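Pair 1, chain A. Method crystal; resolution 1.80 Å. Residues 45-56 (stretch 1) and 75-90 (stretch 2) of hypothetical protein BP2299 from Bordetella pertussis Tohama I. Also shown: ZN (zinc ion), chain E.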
# COMPACT_ATOMS: atom_id res chain seq x y z
N MSE A 45 -7.12 -1.33 -0.95
CA MSE A 45 -7.14 -2.04 -2.24
C MSE A 45 -8.55 -2.05 -2.82
O MSE A 45 -8.77 -2.51 -3.93
CB MSE A 45 -6.62 -3.46 -2.08
CG MSE A 45 -5.22 -3.63 -1.59
SE MSE A 45 -3.87 -2.60 -2.59
CE MSE A 45 -4.34 -3.30 -4.26
N THR A 46 -9.51 -1.55 -2.04
CA THR A 46 -10.92 -1.52 -2.34
C THR A 46 -11.40 -0.12 -2.04
O THR A 46 -10.97 0.50 -1.07
CB THR A 46 -11.70 -2.46 -1.42
OG1 THR A 46 -11.13 -3.78 -1.47
CG2 THR A 46 -13.16 -2.48 -1.80
N THR A 47 -12.28 0.40 -2.87
CA THR A 47 -12.93 1.68 -2.54
C THR A 47 -14.23 1.34 -1.84
O THR A 47 -15.06 0.57 -2.38
CB THR A 47 -13.19 2.49 -3.79
OG1 THR A 47 -11.93 2.82 -4.38
CG2 THR A 47 -14.01 3.76 -3.49
N GLY A 48 -14.43 1.88 -0.66
CA GLY A 48 -15.64 1.58 0.09
C GLY A 48 -15.57 2.05 1.51
O GLY A 48 -14.49 2.44 1.97
N PRO A 49 -16.71 2.00 2.22
CA PRO A 49 -16.77 2.41 3.63
C PRO A 49 -16.17 1.33 4.56
O PRO A 49 -16.25 0.11 4.28
CB PRO A 49 -18.28 2.56 3.88
CG PRO A 49 -18.89 1.53 3.00
CD PRO A 49 -18.03 1.57 1.73
N LEU A 50 -15.57 1.78 5.66
CA LEU A 50 -15.28 0.92 6.79
C LEU A 50 -15.97 1.53 7.98
O LEU A 50 -16.15 2.76 8.03
CB LEU A 50 -13.78 0.82 7.06
CG LEU A 50 -12.97 -0.08 6.11
CD1 LEU A 50 -11.58 -0.14 6.64
CD2 LEU A 50 -13.54 -1.45 5.92
N LEU A 51 -16.37 0.68 8.92
CA LEU A 51 -17.02 1.14 10.12
C LEU A 51 -15.99 0.97 11.22
O LEU A 51 -15.51 -0.15 11.44
CB LEU A 51 -18.28 0.33 10.39
CG LEU A 51 -19.06 0.63 11.67
CD1 LEU A 51 -19.43 2.09 11.73
CD2 LEU A 51 -20.31 -0.23 11.74
N LEU A 52 -15.62 2.07 11.86
CA LEU A 52 -14.57 2.03 12.89
C LEU A 52 -15.19 2.23 14.26
O LEU A 52 -15.84 3.25 14.53
CB LEU A 52 -13.51 3.09 12.64
CG LEU A 52 -12.91 3.14 11.25
CD1 LEU A 52 -12.12 4.45 11.05
CD2 LEU A 52 -12.04 1.92 11.05
N GLU A 53 -15.00 1.23 15.13
CA GLU A 53 -15.52 1.28 16.52
C GLU A 53 -14.37 1.58 17.45
O GLU A 53 -13.39 0.87 17.48
CB GLU A 53 -16.11 -0.06 16.91
CG GLU A 53 -17.31 -0.42 16.06
CD GLU A 53 -18.05 -1.68 16.51
OE1 GLU A 53 -17.41 -2.67 16.95
OE2 GLU A 53 -19.28 -1.68 16.38
N THR A 54 -14.49 2.67 18.17
CA THR A 54 -13.47 3.10 19.09
C THR A 54 -14.16 3.24 20.42
O THR A 54 -15.38 3.11 20.53
CB THR A 54 -12.86 4.42 18.61
OG1 THR A 54 -13.88 5.43 18.56
CG2 THR A 54 -12.27 4.25 17.24
N PRO A 55 -13.37 3.41 21.48
CA PRO A 55 -13.97 3.54 22.79
C PRO A 55 -15.11 4.59 22.88
O PRO A 55 -16.06 4.39 23.60
CB PRO A 55 -12.78 3.91 23.67
CG PRO A 55 -11.63 3.24 23.05
CD PRO A 55 -11.90 3.44 21.55
N GLU A 56 -15.02 5.69 22.13
CA GLU A 56 -16.01 6.77 22.24
C GLU A 56 -17.22 6.67 21.31
O GLU A 56 -18.18 7.39 21.45
CB GLU A 56 -15.30 8.11 22.00
CG GLU A 56 -14.30 8.47 23.11
CD GLU A 56 -12.91 7.80 23.01
OE1 GLU A 56 -12.52 7.23 21.98
OE2 GLU A 56 -12.15 7.86 24.00
N VAL A 75 -3.58 3.35 18.54
CA VAL A 75 -4.96 3.19 18.11
C VAL A 75 -5.54 1.91 18.69
O VAL A 75 -4.92 0.86 18.64
CB VAL A 75 -5.05 3.16 16.55
CG1 VAL A 75 -6.41 2.75 16.09
CG2 VAL A 75 -4.66 4.54 16.01
N GLU A 76 -6.72 2.03 19.28
CA GLU A 76 -7.48 0.87 19.80
C GLU A 76 -8.81 0.92 19.13
O GLU A 76 -9.51 1.92 19.20
CB GLU A 76 -7.67 0.93 21.31
CG GLU A 76 -6.39 0.82 22.10
CD GLU A 76 -6.57 0.15 23.48
OE1 GLU A 76 -7.65 -0.47 23.77
OE2 GLU A 76 -5.61 0.24 24.27
N HIS A 77 -9.16 -0.16 18.43
CA HIS A 77 -10.43 -0.22 17.73
C HIS A 77 -10.80 -1.60 17.22
O HIS A 77 -10.01 -2.53 17.28
CB HIS A 77 -10.43 0.76 16.54
CG HIS A 77 -9.40 0.45 15.49
ND1 HIS A 77 -9.17 1.30 14.43
CD2 HIS A 77 -8.54 -0.58 15.34
CE1 HIS A 77 -8.24 0.79 13.65
NE2 HIS A 77 -7.83 -0.34 14.17
N ASN A 78 -12.04 -1.70 16.73
CA ASN A 78 -12.56 -2.80 15.99
C ASN A 78 -12.92 -2.23 14.62
O ASN A 78 -13.47 -1.15 14.52
CB ASN A 78 -13.78 -3.44 16.65
CG ASN A 78 -14.35 -4.61 15.80
OD1 ASN A 78 -13.59 -5.38 15.25
ND2 ASN A 78 -15.69 -4.68 15.69
N VAL A 79 -12.59 -2.94 13.56
CA VAL A 79 -12.86 -2.45 12.24
C VAL A 79 -13.78 -3.43 11.53
O VAL A 79 -13.48 -4.59 11.51
CB VAL A 79 -11.57 -2.37 11.40
CG1 VAL A 79 -11.85 -1.92 9.98
CG2 VAL A 79 -10.60 -1.41 12.04
N ILE A 80 -14.82 -2.91 10.92
CA ILE A 80 -15.88 -3.70 10.33
C ILE A 80 -16.07 -3.30 8.88
O ILE A 80 -16.04 -2.12 8.52
CB ILE A 80 -17.23 -3.49 11.09
CG1 ILE A 80 -17.18 -4.07 12.50
CG2 ILE A 80 -18.41 -4.13 10.36
CD1 ILE A 80 -18.28 -3.52 13.40
N ASN A 81 -16.29 -4.30 8.02
CA ASN A 81 -16.67 -4.10 6.63
C ASN A 81 -18.21 -4.18 6.53
O ASN A 81 -18.76 -5.29 6.56
CB ASN A 81 -16.07 -5.20 5.76
CG ASN A 81 -16.53 -5.13 4.34
OD1 ASN A 81 -16.99 -4.09 3.86
ND2 ASN A 81 -16.39 -6.26 3.63
N PRO A 82 -18.89 -3.04 6.39
CA PRO A 82 -20.35 -3.06 6.42
C PRO A 82 -20.99 -3.40 5.07
O PRO A 82 -22.23 -3.40 4.94
CB PRO A 82 -20.68 -1.63 6.80
CG PRO A 82 -19.62 -0.82 6.11
CD PRO A 82 -18.36 -1.66 6.23
N SER A 83 -20.18 -3.67 4.06
CA SER A 83 -20.66 -3.87 2.70
C SER A 83 -20.96 -5.34 2.41
O SER A 83 -20.62 -6.22 3.17
CB SER A 83 -19.66 -3.34 1.69
OG SER A 83 -19.56 -1.92 1.78
N ASP A 84 -21.56 -5.57 1.24
CA ASP A 84 -21.99 -6.89 0.80
C ASP A 84 -20.91 -7.62 -0.01
O ASP A 84 -21.17 -8.70 -0.55
CB ASP A 84 -23.22 -6.75 -0.09
CG ASP A 84 -24.46 -6.33 0.69
OD1 ASP A 84 -24.61 -6.73 1.86
OD2 ASP A 84 -25.30 -5.60 0.10
N THR A 85 -19.72 -7.01 -0.11
CA THR A 85 -18.63 -7.53 -0.87
C THR A 85 -17.36 -7.41 -0.05
O THR A 85 -17.28 -6.62 0.91
CB THR A 85 -18.45 -6.71 -2.18
OG1 THR A 85 -18.39 -5.31 -1.87
CG2 THR A 85 -19.61 -6.98 -3.12
N GLU A 86 -16.36 -8.17 -0.47
CA GLU A 86 -15.08 -8.27 0.24
C GLU A 86 -14.41 -6.93 0.19
O GLU A 86 -14.47 -6.26 -0.84
CB GLU A 86 -14.20 -9.32 -0.42
CG GLU A 86 -12.87 -9.55 0.26
CD GLU A 86 -12.13 -10.76 -0.29
OE1 GLU A 86 -12.24 -10.99 -1.50
OE2 GLU A 86 -11.46 -11.47 0.50
N PHE A 87 -13.77 -6.56 1.30
CA PHE A 87 -12.98 -5.33 1.39
C PHE A 87 -11.55 -5.70 1.72
O PHE A 87 -11.30 -6.54 2.59
CB PHE A 87 -13.50 -4.38 2.49
CG PHE A 87 -12.90 -3.03 2.39
CD1 PHE A 87 -11.62 -2.78 2.86
CD2 PHE A 87 -13.60 -1.99 1.74
CE1 PHE A 87 -11.01 -1.53 2.70
CE2 PHE A 87 -13.03 -0.74 1.61
CZ PHE A 87 -11.72 -0.50 2.09
N VAL A 88 -10.60 -5.09 1.01
CA VAL A 88 -9.19 -5.45 1.19
C VAL A 88 -8.34 -4.19 1.39
O VAL A 88 -8.57 -3.19 0.74
CB VAL A 88 -8.68 -6.26 -0.02
CG1 VAL A 88 -7.20 -6.67 0.17
CG2 VAL A 88 -9.57 -7.47 -0.28
N PHE A 89 -7.42 -4.25 2.35
CA PHE A 89 -6.36 -3.26 2.48
C PHE A 89 -5.05 -3.90 2.89
O PHE A 89 -5.01 -5.01 3.42
CB PHE A 89 -6.72 -2.05 3.40
CG PHE A 89 -6.95 -2.37 4.87
CD1 PHE A 89 -5.87 -2.56 5.76
CD2 PHE A 89 -8.24 -2.33 5.40
CE1 PHE A 89 -6.12 -2.80 7.13
CE2 PHE A 89 -8.48 -2.54 6.74
CZ PHE A 89 -7.43 -2.79 7.61
N VAL A 90 -3.97 -3.18 2.56
CA VAL A 90 -2.64 -3.55 2.93
C VAL A 90 -2.18 -2.60 4.04
O VAL A 90 -2.25 -1.38 3.90
CB VAL A 90 -1.67 -3.54 1.71
CG1 VAL A 90 -0.21 -3.73 2.16
CG2 VAL A 90 -2.08 -4.64 0.73
ZN ZN E . -6.37 -1.82 13.22
O HOH W 1 -16.98 -1.57 2.55
O HOH W 2 -5.40 -3.55 11.87
O HOH W 3 -7.78 -2.91 11.82
O HOH W 4 -6.15 -1.02 11.36

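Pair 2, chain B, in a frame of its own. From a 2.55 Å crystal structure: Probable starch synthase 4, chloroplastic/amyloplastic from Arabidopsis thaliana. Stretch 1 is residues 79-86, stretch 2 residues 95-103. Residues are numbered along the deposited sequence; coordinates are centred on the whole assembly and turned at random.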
# COMPACT_ATOMS: atom_id res chain seq x y z
N LEU B 79 -26.88 -9.02 -18.87
CA LEU B 79 -25.50 -9.27 -19.29
C LEU B 79 -24.92 -8.03 -19.99
O LEU B 79 -25.63 -7.33 -20.73
CB LEU B 79 -25.43 -10.51 -20.19
CG LEU B 79 -26.00 -11.82 -19.61
CD1 LEU B 79 -25.92 -12.95 -20.64
CD2 LEU B 79 -25.31 -12.24 -18.31
N TYR B 80 -23.65 -7.74 -19.73
CA TYR B 80 -22.94 -6.60 -20.32
C TYR B 80 -21.62 -7.00 -20.94
O TYR B 80 -20.93 -7.89 -20.45
CB TYR B 80 -22.69 -5.50 -19.30
CG TYR B 80 -23.95 -4.86 -18.82
CD1 TYR B 80 -24.66 -5.40 -17.75
CD2 TYR B 80 -24.45 -3.72 -19.44
CE1 TYR B 80 -25.84 -4.81 -17.31
CE2 TYR B 80 -25.62 -3.12 -18.99
CZ TYR B 80 -26.32 -3.67 -17.94
OH TYR B 80 -27.49 -3.08 -17.53
N LYS B 81 -21.27 -6.30 -22.02
CA LYS B 81 -20.03 -6.58 -22.74
C LYS B 81 -18.83 -5.95 -22.07
O LYS B 81 -18.92 -4.84 -21.55
CB LYS B 81 -20.16 -6.12 -24.19
CG LYS B 81 -21.05 -7.08 -24.96
CD LYS B 81 -21.25 -6.65 -26.40
CE LYS B 81 -22.10 -7.68 -27.13
NZ LYS B 81 -22.82 -7.05 -28.27
N ASN B 82 -17.73 -6.70 -22.03
CA ASN B 82 -16.44 -6.19 -21.54
C ASN B 82 -15.33 -6.40 -22.59
O ASN B 82 -15.15 -7.53 -23.04
CB ASN B 82 -16.03 -6.94 -20.27
CG ASN B 82 -17.03 -6.78 -19.14
OD1 ASN B 82 -17.79 -7.69 -18.85
ND2 ASN B 82 -17.02 -5.64 -18.50
N LYS B 83 -14.62 -5.33 -22.98
CA LYS B 83 -13.38 -5.43 -23.77
C LYS B 83 -12.27 -5.89 -22.84
O LYS B 83 -12.07 -5.29 -21.80
CB LYS B 83 -12.93 -4.08 -24.43
CG LYS B 83 -13.17 -3.92 -25.92
CD LYS B 83 -14.67 -3.96 -26.24
CE LYS B 83 -15.08 -4.75 -27.51
NZ LYS B 83 -15.31 -3.88 -28.70
N ILE B 84 -11.56 -6.94 -23.23
CA ILE B 84 -10.41 -7.44 -22.47
C ILE B 84 -9.11 -6.97 -23.13
O ILE B 84 -8.94 -7.09 -24.37
CB ILE B 84 -10.44 -8.98 -22.38
CG1 ILE B 84 -11.80 -9.46 -21.85
CG2 ILE B 84 -9.32 -9.50 -21.49
CD1 ILE B 84 -12.28 -8.75 -20.60
N TRP B 85 -8.21 -6.42 -22.31
CA TRP B 85 -6.89 -6.00 -22.77
C TRP B 85 -5.84 -6.85 -22.08
O TRP B 85 -6.05 -7.23 -20.94
CB TRP B 85 -6.65 -4.53 -22.44
CG TRP B 85 -7.56 -3.56 -23.11
CD1 TRP B 85 -8.90 -3.42 -22.90
CD2 TRP B 85 -7.20 -2.60 -24.10
NE1 TRP B 85 -9.40 -2.44 -23.70
CE2 TRP B 85 -8.38 -1.91 -24.44
CE3 TRP B 85 -6.00 -2.23 -24.71
CZ2 TRP B 85 -8.40 -0.88 -25.39
CZ3 TRP B 85 -6.02 -1.22 -25.63
CH2 TRP B 85 -7.21 -0.57 -25.98
N ILE B 86 -4.71 -7.11 -22.76
CA ILE B 86 -3.56 -7.70 -22.06
C ILE B 86 -2.32 -6.89 -22.29
O ILE B 86 -2.19 -6.22 -23.29
CB ILE B 86 -3.25 -9.18 -22.42
CG1 ILE B 86 -2.65 -9.34 -23.82
CG2 ILE B 86 -4.51 -10.03 -22.30
CD1 ILE B 86 -2.53 -10.78 -24.31
N HIS B 95 -4.33 -8.55 -17.20
CA HIS B 95 -5.59 -8.48 -17.93
C HIS B 95 -6.31 -7.26 -17.40
O HIS B 95 -6.62 -7.19 -16.22
CB HIS B 95 -6.43 -9.75 -17.72
CG HIS B 95 -5.95 -10.93 -18.52
ND1 HIS B 95 -4.99 -11.80 -18.05
CD2 HIS B 95 -6.27 -11.35 -19.77
CE1 HIS B 95 -4.75 -12.72 -18.97
NE2 HIS B 95 -5.50 -12.46 -20.03
N PHE B 96 -6.56 -6.29 -18.27
CA PHE B 96 -7.31 -5.08 -17.92
C PHE B 96 -8.73 -5.20 -18.46
O PHE B 96 -8.93 -5.42 -19.65
CB PHE B 96 -6.67 -3.85 -18.54
CG PHE B 96 -5.21 -3.66 -18.25
CD1 PHE B 96 -4.26 -4.22 -19.08
CD2 PHE B 96 -4.80 -2.89 -17.19
CE1 PHE B 96 -2.92 -4.03 -18.84
CE2 PHE B 96 -3.45 -2.69 -16.93
CZ PHE B 96 -2.52 -3.27 -17.75
N ILE B 97 -9.72 -5.05 -17.59
CA ILE B 97 -11.12 -5.17 -18.00
C ILE B 97 -11.66 -3.79 -18.31
O ILE B 97 -11.63 -2.90 -17.46
CB ILE B 97 -11.96 -5.88 -16.91
CG1 ILE B 97 -11.35 -7.26 -16.58
CG2 ILE B 97 -13.39 -6.06 -17.34
CD1 ILE B 97 -12.19 -8.07 -15.59
N GLU B 98 -12.14 -3.60 -19.54
CA GLU B 98 -12.83 -2.36 -19.95
C GLU B 98 -14.34 -2.60 -20.11
O GLU B 98 -14.77 -3.09 -21.14
CB GLU B 98 -12.22 -1.83 -21.24
CG GLU B 98 -12.64 -0.41 -21.54
CD GLU B 98 -12.06 0.16 -22.82
OE1 GLU B 98 -11.43 -0.53 -23.69
OE2 GLU B 98 -12.32 1.37 -22.96
N PRO B 99 -15.15 -2.25 -19.09
CA PRO B 99 -16.60 -2.49 -19.23
C PRO B 99 -17.28 -1.57 -20.22
O PRO B 99 -16.90 -0.41 -20.39
CB PRO B 99 -17.15 -2.26 -17.82
CG PRO B 99 -15.97 -2.39 -16.92
CD PRO B 99 -14.82 -1.82 -17.72
N GLN B 100 -18.28 -2.12 -20.89
CA GLN B 100 -19.12 -1.40 -21.84
C GLN B 100 -20.49 -1.44 -21.15
O GLN B 100 -21.42 -2.14 -21.58
CB GLN B 100 -19.15 -2.12 -23.21
CG GLN B 100 -17.84 -2.65 -23.77
CD GLN B 100 -17.20 -1.74 -24.79
OE1 GLN B 100 -17.24 -2.02 -25.99
NE2 GLN B 100 -16.60 -0.65 -24.32
N HIS B 101 -20.56 -0.79 -20.00
CA HIS B 101 -21.79 -0.62 -19.26
C HIS B 101 -22.07 0.87 -19.37
O HIS B 101 -21.15 1.66 -19.22
CB HIS B 101 -21.56 -1.04 -17.80
CG HIS B 101 -22.77 -0.94 -16.93
ND1 HIS B 101 -23.25 0.27 -16.48
CD2 HIS B 101 -23.59 -1.89 -16.41
CE1 HIS B 101 -24.31 0.06 -15.72
NE2 HIS B 101 -24.54 -1.24 -15.67
N PRO B 102 -23.33 1.28 -19.60
CA PRO B 102 -23.61 2.72 -19.82
C PRO B 102 -23.11 3.68 -18.72
O PRO B 102 -22.85 4.84 -19.00
CB PRO B 102 -25.14 2.80 -19.94
CG PRO B 102 -25.66 1.42 -19.71
CD PRO B 102 -24.53 0.44 -19.77
N SER B 103 -22.99 3.20 -17.48
CA SER B 103 -22.47 3.98 -16.33
C SER B 103 -20.96 4.30 -16.36
O SER B 103 -20.49 5.09 -15.55
CB SER B 103 -22.75 3.26 -15.01
OG SER B 103 -24.13 3.01 -14.80

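The sharpest difference lies at one matched position. A:Gly48 in pair 1 falls on B:Tyr80 in pair 2, so a residue without a side chain stands where the other pair places a phenol ring. In pair 1 the glycine lies against an aromatic ring from stretch 2, at a place different from that of the tyrosine ring: A:Phe87 lies with A:Thr46 CB over one face and A:Leu50 CD2 over the opposite face, and its CE2 comes 3.5 Å from A:Gly48 O. An ideal CB on A:Gly48 would sit only 3.4 Å from A:Phe87 CE2, which is tight. In pair 2 the ring comes from stretch 1: B:Tyr80 CE2 lies 3.5 Å from B:His101 CD2, which sits over the tyrosine face, and 3.8 Å from B:Pro102 CD.

Apart from this difference the backbones agree closely. Fourteen central residues superpose at 0.9 Å, and in each pair two antiparallel strands run at about 150° between their N-to-C directions. A:Leu51 with A:Ile80 corresponds to B:Lys83 with B:Glu98, and A:Glu53 with A:Asn78 to B:Trp85 with B:Phe96. Each of these four couples is joined by two backbone hydrogen bonds; in the first, A:Leu51 N to A:Ile80 O is 2.8 Å, and in its match B:Glu98 N to B:Lys83 O is also 2.8 Å.

The rule that emerges is that register sets which residues face each other, while the side chains still choose their partners among the neighbours within reach. On the face carrying these couples, both pairs tie a side chain of one strand to one of the other, with different partners. In pair 1 the link runs straight across: A:Asn78 ND2 donates to A:Glu53 OE1 at 2.9 Å. In pair 2 it runs diagonally, from B:Trp85 NE1 to B:Glu98 OE1 at 2.8 Å, so the indole reaches the neighbouring couple. Pair 1 makes the equivalent diagonal a contact, with A:Glu53 CD 3.6 Å from A:Ile80 CD1.

The face of A:Leu52 and A:Val79 keeps its character at its centre. A:Leu52 CD2 meets A:Val79 CG2 at 3.8 Å, and the matching B:Ile84 CD1 and B:Ile97 CG2 stand more loosely at 4.4 Å. Beside them, A:Leu50 is replaced by B:Asn82 with side-chain centres only 0.9 Å apart: similar space, different chemistry. The matched histidines diverge further. A:His77 NE2 binds zinc at 2.3 Å, its ring leading away from stretch 1, whereas B:His95 turns its ring nearer the opposing strand, bringing CD2 to 3.4 Å from B:Ile86 CG2.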